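Local coordinates for protein 2-(hydroxymethyl)glutarate dehydrogenase (Eubacterium barkeri, PDB 3CKY) that reversibly reduces 2-formylglutarate to (S)-2-hydroxymethylglutarate with NADH, a step in the fermentation of nicotinate, at residues 91-96 with 118-123. Numbering follows the deposited sequence.
Sequences GTVIVD and DYVDAP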
loop_
_atom_site.group_PDB
_atom_site.type_symbol
_atom_site.label_atom_id
_atom_site.label_comp_id
_atom_site.label_asym_id
_atom_site.label_seq_id
_atom_site.Cartn_x
_atom_site.Cartn_y
_atom_site.Cartn_z
ATOM N N GLY A 91 -20.395 39.962 9.467
ATOM C CA GLY A 91 -19.224 40.349 10.259
ATOM C C GLY A 91 -18.938 39.411 11.420
ATOM O O GLY A 91 -17.928 39.564 12.108
ATOM N N THR A 92 -19.830 38.447 11.643
ATOM C CA THR A 92 -19.637 37.435 12.669
ATOM C C THR A 92 -18.539 36.497 12.193
ATOM O O THR A 92 -18.429 36.219 10.996
ATOM C CB THR A 92 -20.934 36.634 12.930
ATOM O OG1 THR A 92 -21.983 37.530 13.322
ATOM C CG2 THR A 92 -20.727 35.597 14.028
ATOM N N VAL A 93 -17.719 36.033 13.130
ATOM C CA VAL A 93 -16.661 35.072 12.831
ATOM C C VAL A 93 -17.011 33.718 13.445
ATOM O O VAL A 93 -17.328 33.642 14.633
ATOM C CB VAL A 93 -15.294 35.527 13.391
ATOM C CG1 VAL A 93 -14.188 34.546 12.990
ATOM C CG2 VAL A 93 -14.955 36.942 12.924
ATOM N N ILE A 94 -16.970 32.664 12.627
ATOM C CA ILE A 94 -17.120 31.293 13.103
ATOM C C ILE A 94 -15.731 30.686 13.243
ATOM O O ILE A 94 -14.937 30.742 12.309
ATOM C CB ILE A 94 -17.909 30.405 12.119
ATOM C CG1 ILE A 94 -19.220 31.075 11.676
ATOM C CG2 ILE A 94 -18.168 29.036 12.743
ATOM C CD1 ILE A 94 -20.208 31.350 12.797
ATOM N N VAL A 95 -15.441 30.120 14.410
ATOM C CA VAL A 95 -14.162 29.455 14.658
ATOM C C VAL A 95 -14.406 27.964 14.804
ATOM O O VAL A 95 -14.856 27.498 15.847
ATOM C CB VAL A 95 -13.473 29.997 15.918
ATOM C CG1 VAL A 95 -12.147 29.279 16.132
ATOM C CG2 VAL A 95 -13.269 31.509 15.804
ATOM N N ASP A 96 -14.124 27.232 13.727
ATOM C CA ASP A 96 -14.375 25.801 13.648
ATOM C C ASP A 96 -13.138 25.019 14.089
ATOM O O ASP A 96 -12.109 25.030 13.423
ATOM C CB ASP A 96 -14.766 25.420 12.218
ATOM C CG ASP A 96 -15.390 24.037 12.121
ATOM O OD1 ASP A 96 -15.389 23.277 13.111
ATOM O OD2 ASP A 96 -15.893 23.710 11.030
ATOM N N ASP A 118 -17.302 35.460 8.387
ATOM C CA ASP A 118 -15.941 34.933 8.315
ATOM C C ASP A 118 -15.897 33.545 8.948
ATOM O O ASP A 118 -16.398 33.350 10.052
ATOM C CB ASP A 118 -14.957 35.867 9.024
ATOM C CG ASP A 118 -14.802 37.192 8.316
ATOM O OD1 ASP A 118 -14.643 37.180 7.078
ATOM O OD2 ASP A 118 -14.831 38.247 8.993
ATOM N N TYR A 119 -15.312 32.588 8.235
ATOM C CA TYR A 119 -15.239 31.207 8.694
ATOM C C TYR A 119 -13.775 30.771 8.802
ATOM O O TYR A 119 -13.053 30.756 7.800
ATOM C CB TYR A 119 -15.990 30.289 7.725
ATOM C CG TYR A 119 -16.438 28.991 8.355
ATOM C CD1 TYR A 119 -17.745 28.834 8.808
ATOM C CD2 TYR A 119 -15.552 27.922 8.515
ATOM C CE1 TYR A 119 -18.169 27.655 9.398
ATOM C CE2 TYR A 119 -15.971 26.721 9.102
ATOM C CZ TYR A 119 -17.283 26.598 9.545
ATOM O OH TYR A 119 -17.728 25.430 10.123
ATOM N N VAL A 120 -13.334 30.420 10.009
ATOM C CA VAL A 120 -11.918 30.117 10.234
ATOM C C VAL A 120 -11.735 28.752 10.878
ATOM O O VAL A 120 -12.449 28.383 11.815
ATOM C CB VAL A 120 -11.204 31.221 11.089
ATOM C CG1 VAL A 120 -11.822 32.589 10.840
ATOM C CG2 VAL A 120 -11.238 30.889 12.570
ATOM N N ASP A 121 -10.788 27.990 10.346
ATOM C CA ASP A 121 -10.393 26.735 10.970
ATOM C C ASP A 121 -9.380 27.061 12.053
ATOM O O ASP A 121 -8.400 27.757 11.798
ATOM C CB ASP A 121 -9.820 25.727 9.963
ATOM C CG ASP A 121 -8.688 26.295 9.119
ATOM O OD1 ASP A 121 -8.902 27.361 8.505
ATOM O OD2 ASP A 121 -7.608 25.673 9.051
ATOM N N ALA A 122 -9.644 26.582 13.264
ATOM C CA ALA A 122 -8.741 26.801 14.404
ATOM C C ALA A 122 -8.658 25.542 15.272
ATOM O O ALA A 122 -8.977 25.566 16.458
ATOM C CB ALA A 122 -9.199 27.993 15.229
ATOM N N PRO A 123 -8.222 24.430 14.680
ATOM C CA PRO A 123 -8.047 23.230 15.487
ATOM C C PRO A 123 -6.993 23.442 16.585
ATOM O O PRO A 123 -6.075 24.264 16.439
ATOM C CB PRO A 123 -7.575 22.193 14.474
ATOM C CG PRO A 123 -7.013 22.984 13.355
ATOM C CD PRO A 123 -7.835 24.214 13.280
#
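Tyr119 OH donates a hydrogen bond to Asp96 OD2 at 2.7 Å, a carboxylate two residues along from its bridge partner Ile94. The oxygen sits at the ring edge, near its plane, yet the hydroxyl approaches from above the carboxylate plane, the two planes lying 81° apart. Ser98 OG holds OD1, so each carboxylate oxygen has a partner. Tyr119 CG is anti to the backbone N (chi1 -157°), which carries the ring toward the neighbouring strand; Ile94 CG2 meets Tyr119 CE1 obliquely at 3.6 Å. An alanine in place of Tyr119 would probably leave Asp96 OD2 without this donor and open a gap beside Ile94. Five backbone bonds, beginning with Asp118 N to Thr92 O, join strands 93-96 and 118-121, parallel at 19°: Asp118 O receives Ile94 N at 2.7 Å, and Val120 bonds through N to Ile94 O and through O to Asp96 N. In the last, Ala122 N to Asp96 O at 2.9 Å, the donor stands above the carbonyl plane. On the other face Val93 CG1 touches Val120 CG1 at 3.7 Å, and Val95 CG2 lies 3.9 Å from Val120 CG2. Helix 102-114 links the strands as a beta-alpha-beta crossover of the Rossmann domain; it and helix 71-79 pack on the Tyr119 face, helix 144-157 lies against Val93 and Val120, and strand 63-66 continues the sheet beyond 93-96.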